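Local coordinates for protein S-adenosylmethionine:2-demethylmenaquinone methyltransferase (Geobacillus kaustophilus, PDB 2PCN) that is a member of the RraA-like family, with a compact alpha/beta fold, in an assembly of three chains, at residues Ile89-Ile94 and Leu129-Val134; Tyr141-Ala144 and Val149-Ala152; Asp126-Leu129 and Val134-Glu137. One frame throughout, in Å; residues are numbered along the deposited sequence.

How the contacts relate
Strand 87-90 of the large mixed sheet comes first along the chain, and the corner after it, in 89-94, waits for a partner more than thirty residues later. Contact 1 closes that long loop when Phe131 reaches His91. Contact 3, 126-129 with 134-137, starts inside the loop and ends just past it, so the two overlap rather than nest; they share Leu129 and Val134, and Phe131 O meets Trp136 NE1 between them. Contact 2 follows in series as the hairpin 141-144 with 149-152. Trp136 on Val142, Val149 and Val151, with Val134 on Val151, joins the small hairpin to the large sheet, while Ile89 on Val142 and Val149 joins contacts 1 and 2 within that sheet.

Contact 1. Residues Ile89-Ile94 and Leu129-Val134; sequences IIHGCI and LEFGGV
The beta hairpin 129-136 presents Phe131, at the start of its turn, to His91, which sits at the corner where the chain leaves strand 87-90 of the large mixed sheet. The imidazole and the phenyl ring lie nearly parallel, with planes at 10°, but they are slid so far along each other, with centroids 4.8 Å apart, that the rings barely overlap. What lies over the middle of the phenyl face is instead the methylene of His91: its CB stands 3.8 Å from the centroid of the Phe131 ring, 13° off the normal, a CH-pi contact. The slide works in both directions, because the CD2 side of the imidazole lies over the root of the phenylalanine, and His91 CD2 comes to 3.6 Å from Phe131 CB. Phe131 CG lies between its own backbone N and carbonyl carbon (chi1 67°), which turns the ring toward the histidine. On the other side, His91 is the centre of an inverse gamma turn, closed by a weak bond of 2.8 Å from Gly92 N to Ile90 O. The hairpin itself reverses through a type I' turn from Phe131 to Val134, with Gly132 and Gly133 both at positive phi; Val134 N donates to Phe131 O at 3.0 Å, and Phe131 N to Val134 O at 3.2 Å. The Phe131 ring also stacks with Trp136 of the returning strand, and both Phe131 and His91 touch Asp62 of strand 58-62.

Contact 2. Residues Tyr141-Ala144 and Val149-Ala152; sequences YVYA and VVVA
Val142 carries CG2 anti to its backbone N (chi1 61° for CG1), and Val149 does the same with CG1; each methyl stands beside its own carbonyl carbon, which directs Val142 CG2 and Val149 CG1 at each other on the face they share. Val142 CG2 and Val149 CG1 are 3.5 Å apart, tighter than a usual van der Waals contact, and the side chains cross at a slant. The other methyl of Val149, CG2, lies 3.8 Å from Ala144 CB. Val149 thus touches its paired Ala144 with one branch and the diagonal Val142 with the other. Val151 CG2 adds a looser touch to Val142 CG2. Tyr143 and Val150 meet on the opposite face, where Tyr143 CB rests 3.8 Å from Val150 CG2; the phenol ring keeps Val150 O and Ala152 CB beside its edge, near its plane.

The backbones form an antiparallel beta hairpin, their directions at 160°. Tyr141 with Ala152 and Tyr143 with Val150 are the hydrogen-bonded pairs, each closed by two bonds: Tyr141 N reaches Ala152 O at 2.8 Å, and Val150 N reaches Tyr143 O at 3.0 Å, with all four N-H...O bonds close to straight. Between them fall the non-hydrogen-bonded pairs Val142 with Val151 and Ala144 with Val149, whose alpha carbons come closer together. Val151 CA, 3.3 Å from Tyr141 O, adds a CA-H...O contact.

The phenol OH of Tyr143 is hydrogen-bonded to Leu156 N, beyond the hairpin. Strand 30-38 flanks 141-145 and strand 14-16 flanks 148-152, both antiparallel, making the hairpin two inner strands of the large mixed sheet. Trp136 covers the face of Val142, Val149 and Val151, while helix 3-10 packs against Tyr143 and Val150, which also touches Pro114 of the second subunit.

Contact 3. Residues Asp126-Leu129 and Val134-Glu137; sequences DVVL and VRWE
Leu129 and Trp136 form a hydrogen-bonded antiparallel pair, Leu129 N to Trp136 O at 3.0 Å and Trp136 N to Leu129 O at 2.9 Å. In the second bond the donor is tilted 31° from the carbonyl plane. The pair belongs to the small beta hairpin of strands 129-131 and 134-136, a two-stranded sheet laid against the larger one. The side chains of Leu129 and Trp136 leave from the same face and touch at their roots, CB to CB 3.9 Å. Trp136 CG stands beside its own backbone N (chi1 -46°), the donor to Leu129 O, and this brings the CD1 edge of the indole to that oxygen, which lies in the ring plane. The indole NE1 is hydrogen-bonded to Phe131 O, and Val134 CG1 lies 3.6 Å above the Trp136 ring plane, offset toward the rim. Toward solvent, Val128 crosses Arg135, whose chain is extended from CG to NE. Val128 CG1 touches Arg135 CG at 3.5 Å and also sits over the centre of the guanidinium face, 3.6 Å above its plane. In that plane, at the edge, Arg135 NE forms a salt bridge with Glu137 OE2 at 3.2 Å, its hydrogen bond weak and bent to 131°.

Contact 1. Residues Ile89-Ile94 and Leu129-Val134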
# COMPACT_ATOMS: atom_id res chain seq x y z
N ILE A 89 -12.80 -2.03 -12.82
CA ILE A 89 -12.50 -2.68 -11.54
C ILE A 89 -12.04 -4.08 -11.91
O ILE A 89 -12.79 -4.85 -12.51
CB ILE A 89 -13.73 -2.75 -10.63
CG1 ILE A 89 -14.18 -1.33 -10.27
CG2 ILE A 89 -13.41 -3.54 -9.36
CD1 ILE A 89 -15.49 -1.25 -9.51
N ILE A 90 -10.80 -4.41 -11.55
CA ILE A 90 -10.24 -5.70 -11.93
C ILE A 90 -9.79 -6.62 -10.80
O ILE A 90 -8.94 -6.25 -9.98
CB ILE A 90 -9.02 -5.48 -12.86
CG1 ILE A 90 -9.38 -4.46 -13.94
CG2 ILE A 90 -8.59 -6.81 -13.49
CD1 ILE A 90 -8.23 -4.09 -14.86
N HIS A 91 -10.35 -7.82 -10.76
CA HIS A 91 -9.95 -8.81 -9.77
C HIS A 91 -8.77 -9.47 -10.47
O HIS A 91 -8.87 -10.58 -11.01
CB HIS A 91 -11.08 -9.82 -9.52
CG HIS A 91 -10.73 -10.88 -8.52
ND1 HIS A 91 -9.86 -10.65 -7.47
CD2 HIS A 91 -11.13 -12.16 -8.40
CE1 HIS A 91 -9.74 -11.76 -6.75
NE2 HIS A 91 -10.50 -12.69 -7.30
N GLY A 92 -7.66 -8.74 -10.48
CA GLY A 92 -6.44 -9.18 -11.14
C GLY A 92 -5.48 -8.00 -11.21
O GLY A 92 -5.66 -7.01 -10.50
N CYS A 93 -4.48 -8.09 -12.08
CA CYS A 93 -3.48 -7.02 -12.18
C CYS A 93 -3.55 -6.17 -13.44
O CYS A 93 -4.21 -6.51 -14.42
CB CYS A 93 -2.07 -7.61 -12.07
SG CYS A 93 -1.71 -8.42 -10.51
N ILE A 94 -2.84 -5.05 -13.40
CA ILE A 94 -2.75 -4.14 -14.54
C ILE A 94 -1.28 -3.81 -14.72
O ILE A 94 -0.44 -4.21 -13.91
CB ILE A 94 -3.51 -2.82 -14.30
CG1 ILE A 94 -2.83 -2.01 -13.18
CG2 ILE A 94 -4.96 -3.11 -13.93
CD1 ILE A 94 -3.31 -0.58 -13.09
N LEU A 129 -20.63 -12.33 -12.08
CA LEU A 129 -19.32 -12.57 -11.50
C LEU A 129 -19.47 -12.78 -10.01
O LEU A 129 -20.41 -12.28 -9.39
CB LEU A 129 -18.40 -11.37 -11.76
CG LEU A 129 -18.29 -10.88 -13.21
CD1 LEU A 129 -17.43 -9.63 -13.24
CD2 LEU A 129 -17.70 -11.96 -14.10
N GLU A 130 -18.53 -13.52 -9.43
CA GLU A 130 -18.55 -13.78 -8.00
C GLU A 130 -17.16 -13.72 -7.38
O GLU A 130 -16.37 -14.66 -7.51
CB GLU A 130 -19.17 -15.16 -7.73
CG GLU A 130 -20.66 -15.23 -7.99
CD GLU A 130 -21.22 -16.63 -7.81
OE1 GLU A 130 -20.98 -17.23 -6.74
OE2 GLU A 130 -21.89 -17.12 -8.74
N PHE A 131 -16.86 -12.61 -6.72
CA PHE A 131 -15.58 -12.44 -6.05
C PHE A 131 -15.67 -11.32 -5.02
O PHE A 131 -16.57 -10.47 -5.10
CB PHE A 131 -14.45 -12.14 -7.05
CG PHE A 131 -14.58 -10.81 -7.74
CD1 PHE A 131 -15.23 -10.70 -8.96
CD2 PHE A 131 -14.03 -9.66 -7.16
CE1 PHE A 131 -15.34 -9.47 -9.61
CE2 PHE A 131 -14.13 -8.43 -7.81
CZ PHE A 131 -14.78 -8.33 -9.04
N GLY A 132 -14.75 -11.31 -4.07
CA GLY A 132 -14.75 -10.28 -3.04
C GLY A 132 -16.00 -10.32 -2.18
O GLY A 132 -16.36 -9.32 -1.57
N GLY A 133 -16.64 -11.48 -2.14
CA GLY A 133 -17.85 -11.64 -1.36
C GLY A 133 -19.03 -10.91 -1.96
O GLY A 133 -20.03 -10.66 -1.29
N VAL A 134 -18.93 -10.58 -3.25
CA VAL A 134 -19.99 -9.85 -3.93
C VAL A 134 -20.43 -10.54 -5.23
O VAL A 134 -19.63 -11.16 -5.92
CB VAL A 134 -19.54 -8.40 -4.27
CG1 VAL A 134 -20.55 -7.71 -5.19
CG2 VAL A 134 -19.39 -7.60 -2.99

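Contact 2. Residues Tyr141-Ala144 and Val149-Ala152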
# COMPACT_ATOMS: atom_id res chain seq x y z
N TYR A 141 -25.46 -1.41 -10.38
CA TYR A 141 -24.70 -0.16 -10.27
C TYR A 141 -23.59 -0.27 -9.23
O TYR A 141 -23.81 -0.77 -8.13
CB TYR A 141 -25.63 0.99 -9.90
CG TYR A 141 -26.25 1.69 -11.09
CD1 TYR A 141 -25.62 2.78 -11.68
CD2 TYR A 141 -27.46 1.25 -11.63
CE1 TYR A 141 -26.18 3.42 -12.79
CE2 TYR A 141 -28.02 1.87 -12.74
CZ TYR A 141 -27.38 2.96 -13.32
OH TYR A 141 -27.93 3.58 -14.41
N VAL A 142 -22.40 0.20 -9.59
CA VAL A 142 -21.28 0.16 -8.67
C VAL A 142 -20.77 1.56 -8.34
O VAL A 142 -20.70 2.43 -9.20
CB VAL A 142 -20.12 -0.70 -9.24
CG1 VAL A 142 -19.61 -0.10 -10.54
CG2 VAL A 142 -19.00 -0.82 -8.22
N TYR A 143 -20.43 1.76 -7.07
CA TYR A 143 -19.92 3.05 -6.60
C TYR A 143 -18.58 2.77 -5.95
O TYR A 143 -18.47 1.90 -5.09
CB TYR A 143 -20.88 3.65 -5.58
CG TYR A 143 -22.28 3.85 -6.12
CD1 TYR A 143 -22.63 5.01 -6.80
CD2 TYR A 143 -23.25 2.86 -5.96
CE1 TYR A 143 -23.91 5.18 -7.33
CE2 TYR A 143 -24.54 3.02 -6.48
CZ TYR A 143 -24.86 4.18 -7.16
OH TYR A 143 -26.13 4.34 -7.67
N ALA A 144 -17.55 3.51 -6.36
CA ALA A 144 -16.23 3.31 -5.79
C ALA A 144 -15.55 4.61 -5.40
O ALA A 144 -15.77 5.65 -6.02
CB ALA A 144 -15.36 2.54 -6.78
N VAL A 149 -15.78 -0.12 -2.19
CA VAL A 149 -16.63 -0.33 -3.35
C VAL A 149 -17.93 -1.00 -2.92
O VAL A 149 -17.92 -2.01 -2.22
CB VAL A 149 -15.93 -1.25 -4.38
CG1 VAL A 149 -16.84 -1.49 -5.58
CG2 VAL A 149 -14.61 -0.62 -4.83
N VAL A 150 -19.05 -0.43 -3.34
CA VAL A 150 -20.36 -0.97 -3.00
C VAL A 150 -21.20 -1.13 -4.27
O VAL A 150 -21.08 -0.35 -5.21
CB VAL A 150 -21.11 -0.06 -2.00
CG1 VAL A 150 -20.27 0.08 -0.73
CG2 VAL A 150 -21.39 1.30 -2.62
N VAL A 151 -22.04 -2.16 -4.27
CA VAL A 151 -22.88 -2.47 -5.42
C VAL A 151 -24.36 -2.49 -5.09
O VAL A 151 -24.78 -3.12 -4.11
CB VAL A 151 -22.49 -3.84 -6.02
CG1 VAL A 151 -23.38 -4.16 -7.21
CG2 VAL A 151 -21.02 -3.83 -6.42
N ALA A 152 -25.16 -1.82 -5.91
CA ALA A 152 -26.61 -1.78 -5.73
C ALA A 152 -27.24 -2.39 -6.99
O ALA A 152 -26.62 -2.40 -8.05
CB ALA A 152 -27.09 -0.35 -5.55

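Contact 3. Residues Asp126-Leu129 and Val134-Glu137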
# COMPACT_ATOMS: atom_id res chain seq x y z
N ASP A 126 -20.84 -10.34 -20.03
CA ASP A 126 -22.22 -10.28 -19.57
C ASP A 126 -22.71 -11.45 -18.71
O ASP A 126 -23.89 -11.80 -18.76
CB ASP A 126 -23.16 -10.11 -20.77
CG ASP A 126 -22.70 -9.01 -21.71
OD1 ASP A 126 -22.40 -7.90 -21.22
OD2 ASP A 126 -22.65 -9.25 -22.93
N VAL A 127 -21.82 -12.05 -17.93
CA VAL A 127 -22.19 -13.14 -17.04
C VAL A 127 -22.12 -12.61 -15.62
O VAL A 127 -21.57 -11.54 -15.37
CB VAL A 127 -21.23 -14.36 -17.17
CG1 VAL A 127 -21.34 -14.96 -18.57
CG2 VAL A 127 -19.80 -13.93 -16.88
N VAL A 128 -22.69 -13.35 -14.67
CA VAL A 128 -22.66 -12.94 -13.28
C VAL A 128 -21.29 -13.30 -12.71
O VAL A 128 -20.84 -14.44 -12.84
CB VAL A 128 -23.76 -13.64 -12.46
CG1 VAL A 128 -23.65 -13.25 -11.00
CG2 VAL A 128 -25.13 -13.27 -13.01
N LEU A 129 -20.63 -12.33 -12.08
CA LEU A 129 -19.32 -12.57 -11.50
C LEU A 129 -19.47 -12.78 -10.01
O LEU A 129 -20.41 -12.28 -9.39
CB LEU A 129 -18.40 -11.37 -11.76
CG LEU A 129 -18.29 -10.88 -13.21
CD1 LEU A 129 -17.43 -9.63 -13.24
CD2 LEU A 129 -17.70 -11.96 -14.10
N VAL A 134 -18.93 -10.58 -3.25
CA VAL A 134 -19.99 -9.85 -3.93
C VAL A 134 -20.43 -10.54 -5.23
O VAL A 134 -19.63 -11.16 -5.92
CB VAL A 134 -19.54 -8.40 -4.27
CG1 VAL A 134 -20.55 -7.71 -5.19
CG2 VAL A 134 -19.39 -7.60 -2.99
N ARG A 135 -21.72 -10.42 -5.53
CA ARG A 135 -22.28 -10.98 -6.76
C ARG A 135 -22.44 -9.78 -7.68
O ARG A 135 -23.25 -8.90 -7.42
CB ARG A 135 -23.64 -11.63 -6.48
CG ARG A 135 -24.30 -12.29 -7.68
CD ARG A 135 -25.76 -12.61 -7.37
NE ARG A 135 -26.43 -13.32 -8.46
CZ ARG A 135 -26.18 -14.58 -8.79
NH1 ARG A 135 -25.27 -15.28 -8.12
NH2 ARG A 135 -26.84 -15.15 -9.79
N TRP A 136 -21.65 -9.74 -8.75
CA TRP A 136 -21.68 -8.64 -9.71
C TRP A 136 -22.54 -8.98 -10.92
O TRP A 136 -22.15 -9.80 -11.75
CB TRP A 136 -20.25 -8.32 -10.17
CG TRP A 136 -19.25 -8.24 -9.05
CD1 TRP A 136 -18.73 -9.28 -8.34
CD2 TRP A 136 -18.65 -7.05 -8.52
NE1 TRP A 136 -17.85 -8.82 -7.39
CE2 TRP A 136 -17.78 -7.45 -7.48
CE3 TRP A 136 -18.77 -5.68 -8.81
CZ2 TRP A 136 -17.02 -6.53 -6.74
CZ3 TRP A 136 -18.02 -4.77 -8.07
CH2 TRP A 136 -17.15 -5.20 -7.05
N GLU A 137 -23.70 -8.35 -11.02
CA GLU A 137 -24.63 -8.60 -12.12
C GLU A 137 -24.68 -7.50 -13.17
O GLU A 137 -24.60 -6.32 -12.85
CB GLU A 137 -26.05 -8.80 -11.56
CG GLU A 137 -26.24 -10.04 -10.71
CD GLU A 137 -27.65 -10.15 -10.17
OE1 GLU A 137 -28.60 -9.96 -10.95
OE2 GLU A 137 -27.81 -10.44 -8.96